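Local atomic coordinates of putative platelet activating factor (Streptococcus pneumoniae, PDB entry 2HSJ), a protein that is of unknown function but belongs to the GDSL-like lipase/acylhydrolase family, and so probably hydrolyses ester or acyl bonds. Residues I20-N28 with E75-G83; L108-A119 with A159-V170. All coordinates share one frame; numbering follows the deposited sequence.

Contact 1: residues I20-N28 with E75-G83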
loop_
_atom_site.group_PDB
_atom_site.type_symbol
_atom_site.label_atom_id
_atom_site.label_comp_id
_atom_site.label_asym_id
_atom_site.label_seq_id
_atom_site.Cartn_x
_atom_site.Cartn_y
_atom_site.Cartn_z
ATOM N N ILE D 20 -14.297 -6.644 -20.433
ATOM C CA ILE D 20 -13.464 -5.814 -19.562
ATOM C C ILE D 20 -14.307 -5.129 -18.493
ATOM O O ILE D 20 -13.890 -5.052 -17.340
ATOM C CB ILE D 20 -12.616 -4.807 -20.351
ATOM C CG1 ILE D 20 -11.648 -5.577 -21.252
ATOM C CG2 ILE D 20 -11.880 -3.876 -19.391
ATOM C CD1 ILE D 20 -11.052 -4.744 -22.403
ATOM N N GLN D 21 -15.514 -4.693 -18.857
ATOM C CA GLN D 21 -16.400 -4.129 -17.840
ATOM C C GLN D 21 -16.711 -5.129 -16.704
ATOM O O GLN D 21 -16.721 -4.774 -15.515
ATOM C CB GLN D 21 -17.680 -3.647 -18.520
ATOM C CG GLN D 21 -17.450 -2.434 -19.373
ATOM C CD GLN D 21 -18.567 -2.140 -20.349
ATOM O OE1 GLN D 21 -19.355 -3.028 -20.695
ATOM N NE2 GLN D 21 -18.614 -0.890 -20.834
ATOM N N THR D 22 -16.929 -6.389 -17.077
ATOM C CA THR D 22 -17.203 -7.422 -16.095
ATOM C C THR D 22 -15.987 -7.636 -15.176
ATOM O O THR D 22 -16.105 -7.736 -13.946
ATOM C CB THR D 22 -17.597 -8.719 -16.809
ATOM O OG1 THR D 22 -18.859 -8.503 -17.479
ATOM C CG2 THR D 22 -17.707 -9.887 -15.804
ATOM N N LYS D 23 -14.822 -7.674 -15.798
ATOM C CA LYS D 23 -13.554 -7.820 -15.084
ATOM C C LYS D 23 -13.403 -6.685 -14.068
ATOM O O LYS D 23 -13.133 -6.925 -12.880
ATOM C CB LYS D 23 -12.416 -7.778 -16.100
ATOM C CG LYS D 23 -11.015 -8.027 -15.509
ATOM C CD LYS D 23 -9.902 -7.811 -16.497
ATOM C CE LYS D 23 -8.569 -8.371 -15.974
ATOM N NZ LYS D 23 -7.417 -8.026 -16.904
ATOM N N TYR D 24 -13.596 -5.445 -14.518
ATOM C CA TYR D 24 -13.453 -4.318 -13.617
ATOM C C TYR D 24 -14.483 -4.336 -12.490
ATOM O O TYR D 24 -14.153 -4.032 -11.348
ATOM C CB TYR D 24 -13.630 -3.048 -14.414
ATOM C CG TYR D 24 -12.450 -2.669 -15.298
ATOM C CD1 TYR D 24 -11.199 -3.319 -15.192
ATOM C CD2 TYR D 24 -12.573 -1.641 -16.230
ATOM C CE1 TYR D 24 -10.100 -2.925 -16.005
ATOM C CE2 TYR D 24 -11.507 -1.257 -17.035
ATOM C CZ TYR D 24 -10.274 -1.877 -16.916
ATOM O OH TYR D 24 -9.211 -1.478 -17.719
ATOM N N ARG D 25 -15.718 -4.710 -12.791
ATOM C CA ARG D 25 -16.730 -4.713 -11.741
ATOM C C ARG D 25 -16.351 -5.668 -10.617
ATOM O O ARG D 25 -16.554 -5.364 -9.433
ATOM C CB ARG D 25 -18.127 -5.001 -12.304
ATOM C CG ARG D 25 -18.688 -3.803 -13.015
ATOM C CD ARG D 25 -20.083 -4.099 -13.560
ATOM N NE ARG D 25 -20.594 -2.874 -14.185
ATOM C CZ ARG D 25 -20.864 -2.723 -15.476
ATOM N NH1 ARG D 25 -20.745 -3.748 -16.321
ATOM N NH2 ARG D 25 -21.299 -1.545 -15.913
ATOM N N HIS D 26 -15.774 -6.811 -10.972
ATOM C CA HIS D 26 -15.382 -7.758 -9.938
ATOM C C HIS D 26 -14.110 -7.282 -9.214
ATOM O O HIS D 26 -14.020 -7.359 -7.988
ATOM C CB HIS D 26 -15.166 -9.149 -10.523
ATOM C CG HIS D 26 -15.109 -10.242 -9.488
ATOM N ND1 HIS D 26 -15.310 -11.562 -9.822
ATOM C CD2 HIS D 26 -14.936 -10.227 -8.136
ATOM C CE1 HIS D 26 -15.188 -12.326 -8.747
ATOM N NE2 HIS D 26 -14.963 -11.541 -7.707
ATOM N N LEU D 27 -13.132 -6.746 -9.962
ATOM C CA LEU D 27 -11.947 -6.234 -9.292
ATOM C C LEU D 27 -12.262 -5.094 -8.344
ATOM O O LEU D 27 -11.594 -4.926 -7.300
ATOM C CB LEU D 27 -10.919 -5.746 -10.314
ATOM C CG LEU D 27 -10.100 -6.825 -10.987
ATOM C CD1 LEU D 27 -9.243 -6.130 -12.073
ATOM C CD2 LEU D 27 -9.225 -7.580 -9.992
ATOM N N ASN D 28 -13.253 -4.265 -8.685
ATOM C CA ASN D 28 -13.626 -3.155 -7.811
ATOM C C ASN D 28 -13.978 -3.644 -6.401
ATOM O O ASN D 28 -13.820 -2.891 -5.420
ATOM C CB ASN D 28 -14.834 -2.428 -8.385
ATOM C CG ASN D 28 -14.511 -1.635 -9.624
ATOM O OD1 ASN D 28 -13.351 -1.460 -9.987
ATOM N ND2 ASN D 28 -15.545 -1.120 -10.270
ATOM N N GLU D 75 -22.711 5.379 -19.399
ATOM C CA GLU D 75 -23.627 4.271 -19.164
ATOM C C GLU D 75 -23.058 3.246 -18.173
ATOM O O GLU D 75 -23.794 2.685 -17.350
ATOM C CB GLU D 75 -23.923 3.596 -20.505
ATOM C CG GLU D 75 -25.027 2.583 -20.472
ATOM C CD GLU D 75 -25.059 1.720 -21.725
ATOM O OE1 GLU D 75 -24.664 2.216 -22.813
ATOM O OE2 GLU D 75 -25.473 0.543 -21.613
ATOM N N ASN D 76 -21.735 3.039 -18.240
ATOM C CA ASN D 76 -21.063 2.012 -17.448
ATOM C C ASN D 76 -20.123 2.584 -16.412
ATOM O O ASN D 76 -19.166 1.923 -16.023
ATOM C CB ASN D 76 -20.293 1.088 -18.372
ATOM C CG ASN D 76 -21.223 0.275 -19.230
ATOM O OD1 ASN D 76 -21.787 -0.723 -18.773
ATOM N ND2 ASN D 76 -21.457 0.741 -20.453
ATOM N N LEU D 77 -20.395 3.812 -15.963
ATOM C CA LEU D 77 -19.449 4.521 -15.114
ATOM C C LEU D 77 -19.056 3.755 -13.849
ATOM O O LEU D 77 -17.912 3.854 -13.365
ATOM C CB LEU D 77 -20.026 5.885 -14.751
ATOM C CG LEU D 77 -19.111 6.820 -13.964
ATOM C CD1 LEU D 77 -17.813 7.115 -14.720
ATOM C CD2 LEU D 77 -19.875 8.145 -13.674
ATOM N N ASP D 78 -20.002 2.970 -13.329
ATOM C CA ASP D 78 -19.759 2.199 -12.112
ATOM C C ASP D 78 -18.600 1.224 -12.235
ATOM O O ASP D 78 -17.979 0.860 -11.228
ATOM C CB ASP D 78 -21.019 1.384 -11.747
ATOM C CG ASP D 78 -21.351 0.303 -12.768
ATOM O OD1 ASP D 78 -21.653 0.619 -13.930
ATOM O OD2 ASP D 78 -21.360 -0.885 -12.382
ATOM N N ALA D 79 -18.342 0.750 -13.447
ATOM C CA ALA D 79 -17.239 -0.200 -13.625
ATOM C C ALA D 79 -15.868 0.465 -13.384
ATOM O O ALA D 79 -14.850 -0.230 -13.230
ATOM C CB ALA D 79 -17.298 -0.833 -15.028
ATOM N N HIS D 80 -15.856 1.799 -13.380
ATOM C CA HIS D 80 -14.579 2.525 -13.456
ATOM C C HIS D 80 -14.210 3.181 -12.164
ATOM O O HIS D 80 -13.161 3.819 -12.092
ATOM C CB HIS D 80 -14.636 3.553 -14.582
ATOM C CG HIS D 80 -14.912 2.919 -15.905
ATOM N ND1 HIS D 80 -13.910 2.531 -16.772
ATOM C CD2 HIS D 80 -16.078 2.554 -16.486
ATOM C CE1 HIS D 80 -14.451 1.976 -17.843
ATOM N NE2 HIS D 80 -15.763 1.942 -17.681
ATOM N N LEU D 81 -15.050 3.008 -11.131
ATOM C CA LEU D 81 -14.860 3.735 -9.861
ATOM C C LEU D 81 -14.881 2.797 -8.662
ATOM O O LEU D 81 -15.858 2.043 -8.473
ATOM C CB LEU D 81 -15.957 4.782 -9.689
ATOM C CG LEU D 81 -16.046 5.898 -10.748
ATOM C CD1 LEU D 81 -17.338 6.713 -10.582
ATOM C CD2 LEU D 81 -14.846 6.810 -10.655
ATOM N N TYR D 82 -13.813 2.847 -7.855
ATOM C CA TYR D 82 -13.818 2.218 -6.537
ATOM C C TYR D 82 -12.757 2.868 -5.678
ATOM O O TYR D 82 -11.915 3.637 -6.193
ATOM C CB TYR D 82 -13.597 0.715 -6.609
ATOM C CG TYR D 82 -12.165 0.256 -6.792
ATOM C CD1 TYR D 82 -11.417 -0.225 -5.712
ATOM C CD2 TYR D 82 -11.564 0.262 -8.061
ATOM C CE1 TYR D 82 -10.124 -0.703 -5.863
ATOM C CE2 TYR D 82 -10.245 -0.190 -8.223
ATOM C CZ TYR D 82 -9.516 -0.660 -7.115
ATOM O OH TYR D 82 -8.225 -1.154 -7.252
ATOM N N GLY D 83 -12.820 2.570 -4.385
ATOM C CA GLY D 83 -11.810 2.996 -3.441
ATOM C C GLY D 83 -12.346 3.885 -2.353
ATOM O O GLY D 83 -13.336 4.603 -2.542
HETATM O O HOH W 1 -21.399 -3.982 -19.120
#
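Arg25 grips Asp78 side-on, using two nitrogens for two oxygens. Arg25 NE reaches Asp78 OD2 at 2.8 Å, and Arg25 NH2 reaches Asp78 OD1 at 3.0 Å. Both oxygens lie close to the guanidinium plane. They are met on their syn side, but well out of the carboxylate plane (31° at OD2, 22° at OD1). Arg25 NH2 also donates to Asn76 OD1 (3.0 Å), in the carbonyl plane on a lone pair. Three bonds therefore fix the rotation of the guanidinium. Ala79 CB sits over one of its faces.

The tight part lies deeper. There Ala79 CB packs on Arg25 CG, and Ala79 O meets Tyr24 CB at 3.3 Å. Asn28 ND2 donates to Ala79 O (3.2 Å) from above the carbonyl plane. Asn28 CA lies over a face of the Tyr82 ring, 4.1 Å from its centroid, as a CH-pi contact. Asn28 OD1 is held by Arg63. Tyr24 and His80 form an offset edge-to-face pair, with the Tyr24 edge turned to His80. The Tyr24 hydroxyl bonds Gly64 O.

The outer side is looser and wetter. One water links Gln21 OE1 and Arg25 NH1, with a weak bond to Asn76 OD1. Gln21 NE2 lies close to the Asn76 amide without bonding it, and is hydrogen-bonded to Tyr68 OH.

The arrangement joins the long N-terminal helix 3-30 to the loop between helix 70-75 and strand 88-92, part of the crossover from strand 60-64 in the parallel sheet of the SGNH-hydrolase fold.

Contact 2: residues L108-A119 with A159-V170; sequences LNNLEAIIQSVA and AYQELASAYMQV. With MG (magnesium ion), chain P.
Helix 108-119 and the helical turns 159-164 run roughly parallel, their axes 10.9 Å apart and crossing at -31°; two successive type I turns then carry the chain from Ala164 to Val170 along the first helix.

Leu163 is a knob in a hole formed by Leu108, Leu111, Glu112 and Ile115. With CG anti to the backbone N (chi1 173°), Leu163 sends both methyls into this hole. Leu163 CD2 packs on Leu111 CB at 3.7 Å, while Leu163 CD1 lies along the Glu112 side chain from CB to CD. Ile115 CD1 meets Leu163 CD2 tip to tip. At the start of the contact, Leu108 packs near Ala159. Leu111 CD1 presses on a face of the Tyr160 ring, 3.3 Å from CZ of Tyr160, whose hydroxyl bonds Ile93 O.

Tyr167 lies across the other end. Ile115 CG2 sits over one ring face, 3.9 Å from the centroid and 15° off the normal. Tyr167 OH donates to the anti lone pair of Glu112 OE2 at 2.6 Å, with carboxylate and ring planes nearly perpendicular. Tyr167 OH also accepts from Gln116 NE2 at 2.9 Å. Two bonds thus hold the phenol end. Val170 CG2 meets Ile115 CG2 tip to tip, and a water joins Gln169 NE2 to Ile115 O.

The turns also bring the carbonyl oxygens of Ala164, Tyr167 and Val170 together. Each binds a magnesium ion at 2.3 Å, and a water adds a longer fourth ligand. The ion bridges Ala164, the turns and Val170, where strand 170-173 begins. Helix 104-121 leads into strand 126-130 and helix 150-164 into the outermost strand 170-173, as in the beta-alpha-beta crossovers of the SGNH-hydrolase fold.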
loop_
_atom_site.group_PDB
_atom_site.type_symbol
_atom_site.label_atom_id
_atom_site.label_comp_id
_atom_site.label_asym_id
_atom_site.label_seq_id
_atom_site.Cartn_x
_atom_site.Cartn_y
_atom_site.Cartn_z
ATOM N N LEU D 108 -20.081 16.530 -24.878
ATOM C CA LEU D 108 -19.971 17.444 -23.747
ATOM C C LEU D 108 -21.006 17.137 -22.676
ATOM O O LEU D 108 -20.656 17.017 -21.497
ATOM C CB LEU D 108 -20.110 18.902 -24.203
ATOM C CG LEU D 108 -18.970 19.461 -25.054
ATOM C CD1 LEU D 108 -19.343 20.868 -25.537
ATOM C CD2 LEU D 108 -17.626 19.437 -24.317
ATOM N N ASN D 109 -22.266 16.985 -23.087
ATOM C CA ASN D 109 -23.328 16.635 -22.140
ATOM C C ASN D 109 -22.997 15.345 -21.413
ATOM O O ASN D 109 -23.214 15.238 -20.203
ATOM C CB ASN D 109 -24.686 16.488 -22.822
ATOM C CG ASN D 109 -25.303 17.822 -23.169
ATOM O OD1 ASN D 109 -24.863 18.867 -22.687
ATOM N ND2 ASN D 109 -26.322 17.795 -24.020
ATOM N N ASN D 110 -22.434 14.374 -22.142
ATOM C CA ASN D 110 -22.002 13.125 -21.509
ATOM C C ASN D 110 -20.927 13.381 -20.455
ATOM O O ASN D 110 -21.016 12.878 -19.333
ATOM C CB ASN D 110 -21.479 12.129 -22.547
ATOM C CG ASN D 110 -22.581 11.534 -23.412
ATOM O OD1 ASN D 110 -23.756 11.585 -23.063
ATOM N ND2 ASN D 110 -22.193 10.954 -24.530
ATOM N N LEU D 111 -19.927 14.197 -20.805
ATOM C CA LEU D 111 -18.840 14.491 -19.872
ATOM C C LEU D 111 -19.357 15.246 -18.678
ATOM O O LEU D 111 -18.940 14.991 -17.547
ATOM C CB LEU D 111 -17.734 15.297 -20.546
ATOM C CG LEU D 111 -16.862 14.487 -21.477
ATOM C CD1 LEU D 111 -16.096 15.383 -22.401
ATOM C CD2 LEU D 111 -15.906 13.572 -20.647
ATOM N N GLU D 112 -20.281 16.188 -18.918
ATOM C CA GLU D 112 -20.839 16.943 -17.808
ATOM C C GLU D 112 -21.581 16.027 -16.846
ATOM O O GLU D 112 -21.420 16.124 -15.623
ATOM C CB GLU D 112 -21.697 18.103 -18.296
ATOM C CG GLU D 112 -22.083 18.989 -17.135
ATOM C CD GLU D 112 -22.545 20.368 -17.546
ATOM O OE1 GLU D 112 -22.898 20.555 -18.734
ATOM O OE2 GLU D 112 -22.549 21.257 -16.653
ATOM N N ALA D 113 -22.338 15.071 -17.385
ATOM C CA ALA D 113 -23.019 14.106 -16.519
ATOM C C ALA D 113 -22.048 13.213 -15.707
ATOM O O ALA D 113 -22.318 12.866 -14.554
ATOM C CB ALA D 113 -23.931 13.231 -17.357
ATOM N N ILE D 114 -20.947 12.821 -16.331
ATOM C CA ILE D 114 -19.902 12.039 -15.621
ATOM C C ILE D 114 -19.363 12.860 -14.421
ATOM O O ILE D 114 -19.304 12.385 -13.287
ATOM C CB ILE D 114 -18.771 11.625 -16.571
ATOM C CG1 ILE D 114 -19.270 10.593 -17.588
ATOM C CG2 ILE D 114 -17.582 11.074 -15.768
ATOM C CD1 ILE D 114 -18.475 10.504 -18.872
ATOM N N ILE D 115 -18.994 14.111 -14.686
ATOM C CA ILE D 115 -18.481 14.989 -13.641
ATOM C C ILE D 115 -19.480 15.087 -12.497
ATOM O O ILE D 115 -19.133 14.949 -11.313
ATOM C CB ILE D 115 -18.172 16.403 -14.208
ATOM C CG1 ILE D 115 -16.963 16.332 -15.130
ATOM C CG2 ILE D 115 -17.915 17.388 -13.079
ATOM C CD1 ILE D 115 -16.840 17.545 -16.039
ATOM N N GLN D 116 -20.745 15.333 -12.843
ATOM C CA GLN D 116 -21.764 15.444 -11.808
ATOM C C GLN D 116 -21.996 14.133 -11.035
ATOM O O GLN D 116 -22.243 14.149 -9.832
ATOM C CB GLN D 116 -23.068 15.929 -12.406
ATOM C CG GLN D 116 -22.958 17.313 -12.979
ATOM C CD GLN D 116 -24.202 17.707 -13.750
ATOM O OE1 GLN D 116 -25.037 16.867 -14.088
ATOM N NE2 GLN D 116 -24.325 18.979 -14.041
ATOM N N SER D 117 -21.905 12.993 -11.721
ATOM C CA SER D 117 -22.100 11.727 -11.035
ATOM C C SER D 117 -20.941 11.449 -10.055
ATOM O O SER D 117 -21.151 11.021 -8.912
ATOM C CB SER D 117 -22.244 10.631 -12.073
ATOM O OG SER D 117 -22.581 9.400 -11.458
ATOM N N VAL D 118 -19.725 11.734 -10.496
ATOM C CA VAL D 118 -18.563 11.588 -9.622
ATOM C C VAL D 118 -18.666 12.496 -8.394
ATOM O O VAL D 118 -18.325 12.065 -7.280
ATOM C CB VAL D 118 -17.258 11.859 -10.394
ATOM C CG1 VAL D 118 -16.040 11.909 -9.435
ATOM C CG2 VAL D 118 -17.057 10.807 -11.490
ATOM N N ALA D 119 -19.161 13.726 -8.580
ATOM C CA ALA D 119 -19.309 14.705 -7.471
ATOM C C ALA D 119 -20.210 14.193 -6.347
ATOM O O ALA D 119 -19.988 14.477 -5.164
ATOM C CB ALA D 119 -19.880 16.045 -7.992
ATOM N N ALA D 159 -13.760 23.309 -25.990
ATOM C CA ALA D 159 -14.989 22.971 -25.267
ATOM C C ALA D 159 -14.739 22.259 -23.914
ATOM O O ALA D 159 -15.388 22.566 -22.921
ATOM C CB ALA D 159 -15.919 22.167 -26.148
ATOM N N TYR D 160 -13.810 21.309 -23.893
ATOM C CA TYR D 160 -13.448 20.648 -22.640
ATOM C C TYR D 160 -12.935 21.671 -21.628
ATOM O O TYR D 160 -13.258 21.591 -20.439
ATOM C CB TYR D 160 -12.326 19.628 -22.890
ATOM C CG TYR D 160 -12.762 18.263 -23.446
ATOM C CD1 TYR D 160 -13.901 18.125 -24.258
ATOM C CD2 TYR D 160 -12.012 17.121 -23.169
ATOM C CE1 TYR D 160 -14.278 16.869 -24.781
ATOM C CE2 TYR D 160 -12.383 15.872 -23.670
ATOM C CZ TYR D 160 -13.516 15.754 -24.477
ATOM O OH TYR D 160 -13.878 14.524 -24.962
ATOM N N GLN D 161 -12.108 22.604 -22.099
ATOM C CA GLN D 161 -11.546 23.640 -21.229
ATOM C C GLN D 161 -12.667 24.488 -20.622
ATOM O O GLN D 161 -12.614 24.857 -19.429
ATOM C CB GLN D 161 -10.561 24.514 -21.994
ATOM C CG GLN D 161 -9.801 25.518 -21.134
ATOM C CD GLN D 161 -8.824 26.340 -21.963
ATOM O OE1 GLN D 161 -9.188 26.892 -23.007
ATOM N NE2 GLN D 161 -7.584 26.439 -21.495
ATOM N N GLU D 162 -13.689 24.790 -21.422
ATOM C CA GLU D 162 -14.814 25.608 -20.952
ATOM C C GLU D 162 -15.660 24.831 -19.942
ATOM O O GLU D 162 -16.093 25.379 -18.909
ATOM C CB GLU D 162 -15.624 26.092 -22.152
ATOM C CG GLU D 162 -14.798 27.067 -23.008
ATOM C CD GLU D 162 -15.494 27.529 -24.280
ATOM O OE1 GLU D 162 -16.398 26.812 -24.776
ATOM O OE2 GLU D 162 -15.110 28.616 -24.791
ATOM N N LEU D 163 -15.839 23.536 -20.199
ATOM C CA LEU D 163 -16.571 22.682 -19.275
ATOM C C LEU D 163 -15.817 22.636 -17.922
ATOM O O LEU D 163 -16.423 22.777 -16.863
ATOM C CB LEU D 163 -16.799 21.277 -19.881
ATOM C CG LEU D 163 -17.416 20.255 -18.928
ATOM C CD1 LEU D 163 -18.765 20.670 -18.390
ATOM C CD2 LEU D 163 -17.489 18.859 -19.606
ATOM N N ALA D 164 -14.502 22.470 -17.979
ATOM C CA ALA D 164 -13.732 22.419 -16.745
ATOM C C ALA D 164 -13.881 23.686 -15.904
ATOM O O ALA D 164 -13.798 23.625 -14.679
ATOM C CB ALA D 164 -12.262 22.127 -17.021
ATOM N N SER D 165 -14.055 24.816 -16.572
ATOM C CA SER D 165 -14.109 26.100 -15.847
ATOM C C SER D 165 -15.389 26.239 -15.024
ATOM O O SER D 165 -15.509 27.164 -14.224
ATOM C CB SER D 165 -14.012 27.272 -16.824
ATOM O OG SER D 165 -15.201 27.428 -17.578
ATOM N N ALA D 166 -16.348 25.344 -15.248
ATOM C CA ALA D 166 -17.646 25.417 -14.556
ATOM C C ALA D 166 -17.702 24.570 -13.283
ATOM O O ALA D 166 -18.745 24.546 -12.618
ATOM C CB ALA D 166 -18.782 24.999 -15.516
ATOM N N TYR D 167 -16.608 23.877 -12.955
ATOM C CA TYR D 167 -16.563 22.984 -11.786
ATOM C C TYR D 167 -15.248 23.204 -11.044
ATOM O O TYR D 167 -14.177 23.021 -11.632
ATOM C CB TYR D 167 -16.702 21.496 -12.217
ATOM C CG TYR D 167 -18.082 21.215 -12.769
ATOM C CD1 TYR D 167 -19.123 20.882 -11.907
ATOM C CD2 TYR D 167 -18.363 21.337 -14.130
ATOM C CE1 TYR D 167 -20.418 20.684 -12.381
ATOM C CE2 TYR D 167 -19.653 21.137 -14.627
ATOM C CZ TYR D 167 -20.683 20.813 -13.741
ATOM O OH TYR D 167 -21.975 20.630 -14.209
HETATM N N MSE D 168 -15.287 23.573 -9.760
HETATM C CA MSE D 168 -14.043 23.793 -9.023
HETATM C C MSE D 168 -13.173 22.527 -8.951
HETATM O O MSE D 168 -11.943 22.615 -8.889
HETATM C CB MSE D 168 -14.315 24.269 -7.591
HETATM C CG MSE D 168 -14.863 25.689 -7.514
HETATM SE SE MSE D 168 -13.737 27.082 -8.385
HETATM C CE MSE D 168 -12.047 26.810 -7.393
ATOM N N GLN D 169 -13.817 21.364 -8.938
ATOM C CA GLN D 169 -13.037 20.132 -8.768
ATOM C C GLN D 169 -12.445 19.585 -10.066
ATOM O O GLN D 169 -11.703 18.580 -10.035
ATOM C CB GLN D 169 -13.878 19.076 -8.074
ATOM C CG GLN D 169 -14.960 18.510 -8.942
ATOM C CD GLN D 169 -16.281 19.322 -8.970
ATOM O OE1 GLN D 169 -16.353 20.535 -8.651
ATOM N NE2 GLN D 169 -17.344 18.632 -9.371
ATOM N N VAL D 170 -12.767 20.229 -11.193
ATOM C CA VAL D 170 -12.269 19.795 -12.503
ATOM C C VAL D 170 -11.183 20.739 -12.998
ATOM O O VAL D 170 -11.385 21.966 -13.044
ATOM C CB VAL D 170 -13.405 19.712 -13.538
ATOM C CG1 VAL D 170 -12.879 19.116 -14.850
ATOM C CG2 VAL D 170 -14.532 18.850 -13.000
HETATM MG MG MG P . -12.433 23.958 -12.849
HETATM O O HOH W 2 -16.814 15.900 -9.810
HETATM O O HOH W 3 -10.948 24.365 -10.781
#

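Both contacts are partly buried, and their centres lie 21 Å apart. Contact 1 joins helix 3-30 to an irregular loop and lies close to a second subunit, where Lys23 bonds Tyr47 O of that other chain. Contact 2 joins two helices and the following turns, with no other subunit touching it. Contact 1 mixes a salt bridge and amide bonds with alanine and tyrosine packing. Contact 2 has an aliphatic centre, with polar bonds at one end and a metal site beside it. The two share no helix, but they meet through packing: Leu77 touches Ile114 and Ser117, and Leu81 touches Val118. Segment 75-83 thus lies between helix 3-30 and helix 104-121.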